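Local coordinates for phosphoribulokinase 1 (Rhodobacter sphaeroides, PDB 1A7J), which catalyses the ATP-dependent phosphorylation of D-ribulose 5-phosphate to D-ribulose 1,5-bisphosphate in the Calvin cycle, at residues D242-W254 against I261-I275. Residues are numbered along the deposited sequence; the frame is centred on the assembly and turned at random.
Sequences DFPYLTSMIHGSW and IVVPGNKLDLAMQLI
I250 packs into the groove between strand 260-264 and helix 268-275, and both its branches reach V263 CG2. CG2 lies 3.6 Å from that methyl, while CD1 touches it and also ends 3.5 Å from A271 CB. With CG1 anti to the carbonyl carbon (chi1 -55°), that branch runs past L274 in the opposite direction, and CG1 meets L274 CD1. Cutting I250 back to an alanine is likely to open a gap between V263, A271 and L274, leaving their methyl groups without a common partner. One turn earlier, L246 extends the apolar layer: its CD2 lies 3.8 Å from I275 CG1, and its CB faces I261 CD1, which also touches T247 CG2. W254 opens the outermost strand, 254-257, at the antiparallel edge of the mixed sheet in this P-loop kinase fold, and pairs with V262. Two backbone bonds define the pairing, V262 N to W254 O at 2.9 Å and W254 N to V262 O at 3.3 Å, both with N-H...O angles of 154°. The exposed indole turns one face to V262, a CH-pi contact from CB, 3.9 Å from the six-membered ring centroid and 7° off its normal. Among the exposed residues, M249 CB still packs 3.4 Å from L274 CD1, but Y245 OH comes no nearer than 4.1 Å to L274 CD2, and H251 meets the bent K267 chain mainly through its carbonyl oxygen.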
loop_
_atom_site.group_PDB
_atom_site.type_symbol
_atom_site.label_atom_id
_atom_site.label_comp_id
_atom_site.label_asym_id
_atom_site.label_seq_id
_atom_site.Cartn_x
_atom_site.Cartn_y
_atom_site.Cartn_z
ATOM N N ASP A 242 12.975 -20.504 -3.128
ATOM C CA ASP A 242 13.930 -21.380 -2.496
ATOM C C ASP A 242 13.952 -21.024 -1.013
ATOM O O ASP A 242 14.684 -20.149 -0.585
ATOM C CB ASP A 242 15.280 -21.139 -3.156
ATOM C CG ASP A 242 16.276 -22.210 -2.871
ATOM O OD1 ASP A 242 16.123 -22.934 -1.864
ATOM O OD2 ASP A 242 17.284 -22.260 -3.608
ATOM N N PHE A 243 13.060 -21.640 -0.252
ATOM C CA PHE A 243 12.853 -21.254 1.127
ATOM C C PHE A 243 14.026 -21.548 2.048
ATOM O O PHE A 243 14.157 -20.915 3.095
ATOM C CB PHE A 243 11.593 -21.916 1.655
ATOM C CG PHE A 243 10.335 -21.347 1.102
ATOM C CD1 PHE A 243 9.987 -20.027 1.339
ATOM C CD2 PHE A 243 9.501 -22.121 0.322
ATOM C CE1 PHE A 243 8.816 -19.476 0.801
ATOM C CE2 PHE A 243 8.318 -21.574 -0.230
ATOM C CZ PHE A 243 7.991 -20.250 0.015
ATOM N N PRO A 244 14.836 -22.578 1.735
ATOM C CA PRO A 244 16.011 -22.827 2.562
ATOM C C PRO A 244 17.041 -21.791 2.323
ATOM O O PRO A 244 17.953 -21.655 3.100
ATOM C CB PRO A 244 16.512 -24.148 2.060
ATOM C CG PRO A 244 15.280 -24.843 1.601
ATOM C CD PRO A 244 14.501 -23.766 0.943
ATOM N N TYR A 245 17.044 -21.260 1.113
ATOM C CA TYR A 245 17.956 -20.199 0.757
ATOM C C TYR A 245 17.584 -19.119 1.705
ATOM O O TYR A 245 18.345 -18.764 2.582
ATOM C CB TYR A 245 17.676 -19.716 -0.656
ATOM C CG TYR A 245 18.389 -18.441 -1.042
ATOM C CD1 TYR A 245 19.766 -18.405 -1.138
ATOM C CD2 TYR A 245 17.691 -17.257 -1.244
ATOM C CE1 TYR A 245 20.426 -17.219 -1.413
ATOM C CE2 TYR A 245 18.351 -16.076 -1.524
ATOM C CZ TYR A 245 19.708 -16.064 -1.600
ATOM O OH TYR A 245 20.380 -14.902 -1.872
ATOM N N LEU A 246 16.311 -18.780 1.657
ATOM C CA LEU A 246 15.765 -17.687 2.417
ATOM C C LEU A 246 15.926 -17.815 3.921
ATOM O O LEU A 246 16.459 -16.912 4.547
ATOM C CB LEU A 246 14.307 -17.536 2.047
ATOM C CG LEU A 246 14.156 -16.956 0.650
ATOM C CD1 LEU A 246 12.763 -17.107 0.175
ATOM C CD2 LEU A 246 14.516 -15.515 0.697
ATOM N N THR A 247 15.531 -18.941 4.498
ATOM C CA THR A 247 15.743 -19.162 5.924
ATOM C C THR A 247 17.244 -19.211 6.343
ATOM O O THR A 247 17.603 -18.905 7.487
ATOM C CB THR A 247 15.060 -20.443 6.381
ATOM O OG1 THR A 247 15.703 -21.564 5.773
ATOM C CG2 THR A 247 13.614 -20.447 5.997
ATOM N N SER A 248 18.131 -19.571 5.422
ATOM C CA SER A 248 19.562 -19.514 5.691
ATOM C C SER A 248 19.992 -18.074 5.749
ATOM O O SER A 248 20.823 -17.697 6.567
ATOM C CB SER A 248 20.352 -20.200 4.587
ATOM O OG SER A 248 20.921 -21.410 5.037
ATOM N N MET A 249 19.463 -17.274 4.841
ATOM C CA MET A 249 19.945 -15.931 4.705
ATOM C C MET A 249 19.325 -15.049 5.776
ATOM O O MET A 249 20.035 -14.470 6.583
ATOM C CB MET A 249 19.635 -15.409 3.301
ATOM C CG MET A 249 20.391 -16.142 2.200
ATOM S SD MET A 249 22.095 -15.646 2.025
ATOM C CE MET A 249 21.904 -14.019 1.562
ATOM N N ILE A 250 18.005 -15.063 5.884
ATOM C CA ILE A 250 17.364 -14.299 6.927
ATOM C C ILE A 250 17.475 -15.004 8.247
ATOM O O ILE A 250 16.863 -16.038 8.477
ATOM C CB ILE A 250 15.906 -14.048 6.637
ATOM C CG1 ILE A 250 15.764 -13.387 5.260
ATOM C CG2 ILE A 250 15.344 -13.136 7.725
ATOM C CD1 ILE A 250 14.391 -13.453 4.712
ATOM N N HIS A 251 18.293 -14.446 9.117
ATOM C CA HIS A 251 18.539 -15.063 10.389
ATOM C C HIS A 251 17.337 -14.937 11.300
ATOM O O HIS A 251 16.973 -13.840 11.693
ATOM C CB HIS A 251 19.739 -14.408 11.033
ATOM C CG HIS A 251 20.059 -14.956 12.379
ATOM N ND1 HIS A 251 19.937 -14.207 13.532
ATOM C CD2 HIS A 251 20.475 -16.188 12.765
ATOM C CE1 HIS A 251 20.269 -14.952 14.573
ATOM N NE2 HIS A 251 20.596 -16.159 14.135
ATOM N N GLY A 252 16.855 -16.065 11.788
ATOM C CA GLY A 252 15.790 -16.039 12.764
ATOM C C GLY A 252 14.461 -16.534 12.210
ATOM O O GLY A 252 13.471 -16.632 12.948
ATOM N N SER A 253 14.439 -16.856 10.920
ATOM C CA SER A 253 13.212 -17.191 10.241
ATOM C C SER A 253 12.936 -18.680 10.281
ATOM O O SER A 253 13.835 -19.484 10.493
ATOM C CB SER A 253 13.308 -16.734 8.806
ATOM O OG SER A 253 14.401 -17.368 8.195
ATOM N N TRP A 254 11.661 -19.020 10.168
ATOM C CA TRP A 254 11.198 -20.397 10.089
ATOM C C TRP A 254 9.960 -20.432 9.219
ATOM O O TRP A 254 9.435 -19.380 8.842
ATOM C CB TRP A 254 10.850 -20.906 11.475
ATOM C CG TRP A 254 9.561 -20.382 11.995
ATOM C CD1 TRP A 254 8.369 -21.044 12.036
ATOM C CD2 TRP A 254 9.382 -19.187 12.765
ATOM N NE1 TRP A 254 7.473 -20.369 12.819
ATOM C CE2 TRP A 254 8.069 -19.215 13.270
ATOM C CE3 TRP A 254 10.211 -18.124 13.098
ATOM C CZ2 TRP A 254 7.573 -18.214 14.097
ATOM C CZ3 TRP A 254 9.721 -17.135 13.918
ATOM C CH2 TRP A 254 8.410 -17.187 14.414
ATOM N N ILE A 261 6.829 -17.826 4.937
ATOM C CA ILE A 261 7.977 -17.751 5.821
ATOM C C ILE A 261 7.701 -16.681 6.875
ATOM O O ILE A 261 7.130 -15.631 6.547
ATOM C CB ILE A 261 9.258 -17.404 5.006
ATOM C CG1 ILE A 261 10.510 -17.445 5.903
ATOM C CG2 ILE A 261 9.099 -16.073 4.366
ATOM C CD1 ILE A 261 11.843 -17.467 5.142
ATOM N N VAL A 262 7.956 -16.993 8.146
ATOM C CA VAL A 262 7.891 -15.967 9.187
ATOM C C VAL A 262 9.278 -15.395 9.475
ATOM O O VAL A 262 10.235 -16.126 9.651
ATOM C CB VAL A 262 7.273 -16.505 10.493
ATOM C CG1 VAL A 262 7.051 -15.370 11.455
ATOM C CG2 VAL A 262 5.962 -17.191 10.193
ATOM N N VAL A 263 9.366 -14.082 9.572
ATOM C CA VAL A 263 10.639 -13.402 9.549
ATOM C C VAL A 263 10.627 -12.342 10.648
ATOM O O VAL A 263 9.669 -11.592 10.750
ATOM C CB VAL A 263 10.794 -12.804 8.138
ATOM C CG1 VAL A 263 11.141 -11.342 8.159
ATOM C CG2 VAL A 263 11.838 -13.589 7.370
ATOM N N PRO A 264 11.615 -12.328 11.562
ATOM C CA PRO A 264 11.637 -11.231 12.532
ATOM C C PRO A 264 11.386 -9.859 11.908
ATOM O O PRO A 264 11.882 -9.584 10.822
ATOM C CB PRO A 264 13.030 -11.325 13.138
ATOM C CG PRO A 264 13.635 -12.594 12.591
ATOM C CD PRO A 264 12.547 -13.379 11.963
ATOM N N GLY A 265 10.675 -8.985 12.630
ATOM C CA GLY A 265 10.162 -7.738 12.063
ATOM C C GLY A 265 11.221 -6.704 11.763
ATOM O O GLY A 265 11.043 -5.830 10.924
ATOM N N ASN A 266 12.353 -6.836 12.437
ATOM C CA ASN A 266 13.505 -5.989 12.198
ATOM C C ASN A 266 14.283 -6.403 10.960
ATOM O O ASN A 266 15.231 -5.717 10.579
ATOM C CB ASN A 266 14.420 -5.975 13.420
ATOM C CG ASN A 266 14.700 -7.360 13.952
ATOM O OD1 ASN A 266 13.822 -8.010 14.536
ATOM N ND2 ASN A 266 15.929 -7.826 13.771
ATOM N N LYS A 267 13.755 -7.384 10.223
ATOM C CA LYS A 267 14.410 -7.928 9.029
ATOM C C LYS A 267 13.540 -7.908 7.780
ATOM O O LYS A 267 13.848 -8.573 6.800
ATOM C CB LYS A 267 14.877 -9.363 9.281
ATOM C CG LYS A 267 16.395 -9.539 9.280
ATOM C CD LYS A 267 16.838 -10.271 10.519
ATOM C CE LYS A 267 18.361 -10.357 10.578
ATOM N NZ LYS A 267 18.981 -9.075 10.954
ATOM N N LEU A 268 12.483 -7.107 7.795
ATOM C CA LEU A 268 11.683 -6.885 6.605
ATOM C C LEU A 268 12.507 -6.363 5.416
ATOM O O LEU A 268 12.461 -6.930 4.312
ATOM C CB LEU A 268 10.569 -5.894 6.938
ATOM C CG LEU A 268 9.531 -5.593 5.849
ATOM C CD1 LEU A 268 8.915 -6.875 5.331
ATOM C CD2 LEU A 268 8.459 -4.668 6.411
ATOM N N ASP A 269 13.204 -5.246 5.624
ATOM C CA ASP A 269 14.020 -4.645 4.582
ATOM C C ASP A 269 14.935 -5.660 3.875
ATOM O O ASP A 269 15.113 -5.577 2.664
ATOM C CB ASP A 269 14.845 -3.490 5.154
ATOM C CG ASP A 269 15.846 -2.933 4.151
ATOM O OD1 ASP A 269 15.437 -2.135 3.283
ATOM O OD2 ASP A 269 17.043 -3.304 4.220
ATOM N N LEU A 270 15.527 -6.603 4.608
ATOM C CA LEU A 270 16.396 -7.615 3.981
ATOM C C LEU A 270 15.644 -8.750 3.256
ATOM O O LEU A 270 16.148 -9.309 2.269
ATOM C CB LEU A 270 17.330 -8.229 5.029
ATOM C CG LEU A 270 18.422 -9.193 4.568
ATOM C CD1 LEU A 270 19.326 -8.529 3.545
ATOM C CD2 LEU A 270 19.244 -9.610 5.756
ATOM N N ALA A 271 14.496 -9.152 3.803
ATOM C CA ALA A 271 13.622 -10.131 3.171
ATOM C C ALA A 271 12.963 -9.591 1.898
ATOM O O ALA A 271 12.905 -10.271 0.877
ATOM C CB ALA A 271 12.587 -10.564 4.138
ATOM N N MET A 272 12.586 -8.327 1.904
ATOM C CA MET A 272 12.192 -7.697 0.657
ATOM C C MET A 272 13.313 -7.644 -0.389
ATOM O O MET A 272 13.120 -8.070 -1.512
ATOM C CB MET A 272 11.611 -6.304 0.928
ATOM C CG MET A 272 10.357 -6.386 1.751
ATOM S SD MET A 272 9.500 -4.854 1.901
ATOM C CE MET A 272 9.296 -4.506 0.273
ATOM N N GLN A 273 14.518 -7.253 -0.010
ATOM C CA GLN A 273 15.616 -7.296 -0.963
ATOM C C GLN A 273 15.871 -8.683 -1.482
ATOM O O GLN A 273 15.761 -8.901 -2.678
ATOM C CB GLN A 273 16.886 -6.739 -0.360
ATOM C CG GLN A 273 16.914 -5.244 -0.429
ATOM C CD GLN A 273 18.132 -4.675 0.220
ATOM O OE1 GLN A 273 19.253 -5.108 -0.059
ATOM N NE2 GLN A 273 17.930 -3.715 1.116
ATOM N N LEU A 274 16.066 -9.653 -0.592
ATOM C CA LEU A 274 16.362 -10.997 -1.047
ATOM C C LEU A 274 15.243 -11.530 -1.898
ATOM O O LEU A 274 15.463 -12.389 -2.738
ATOM C CB LEU A 274 16.545 -11.953 0.108
ATOM C CG LEU A 274 17.725 -11.751 1.031
ATOM C CD1 LEU A 274 17.738 -12.909 1.999
ATOM C CD2 LEU A 274 18.997 -11.689 0.231
ATOM N N ILE A 275 14.015 -11.174 -1.572
ATOM C CA ILE A 275 12.899 -11.804 -2.254
ATOM C C ILE A 275 12.600 -11.093 -3.559
ATOM O O ILE A 275 12.656 -11.718 -4.606
ATOM C CB ILE A 275 11.654 -11.873 -1.336
ATOM C CG1 ILE A 275 11.896 -12.942 -0.286
ATOM C CG2 ILE A 275 10.375 -12.181 -2.125
ATOM C CD1 ILE A 275 10.920 -12.907 0.760
#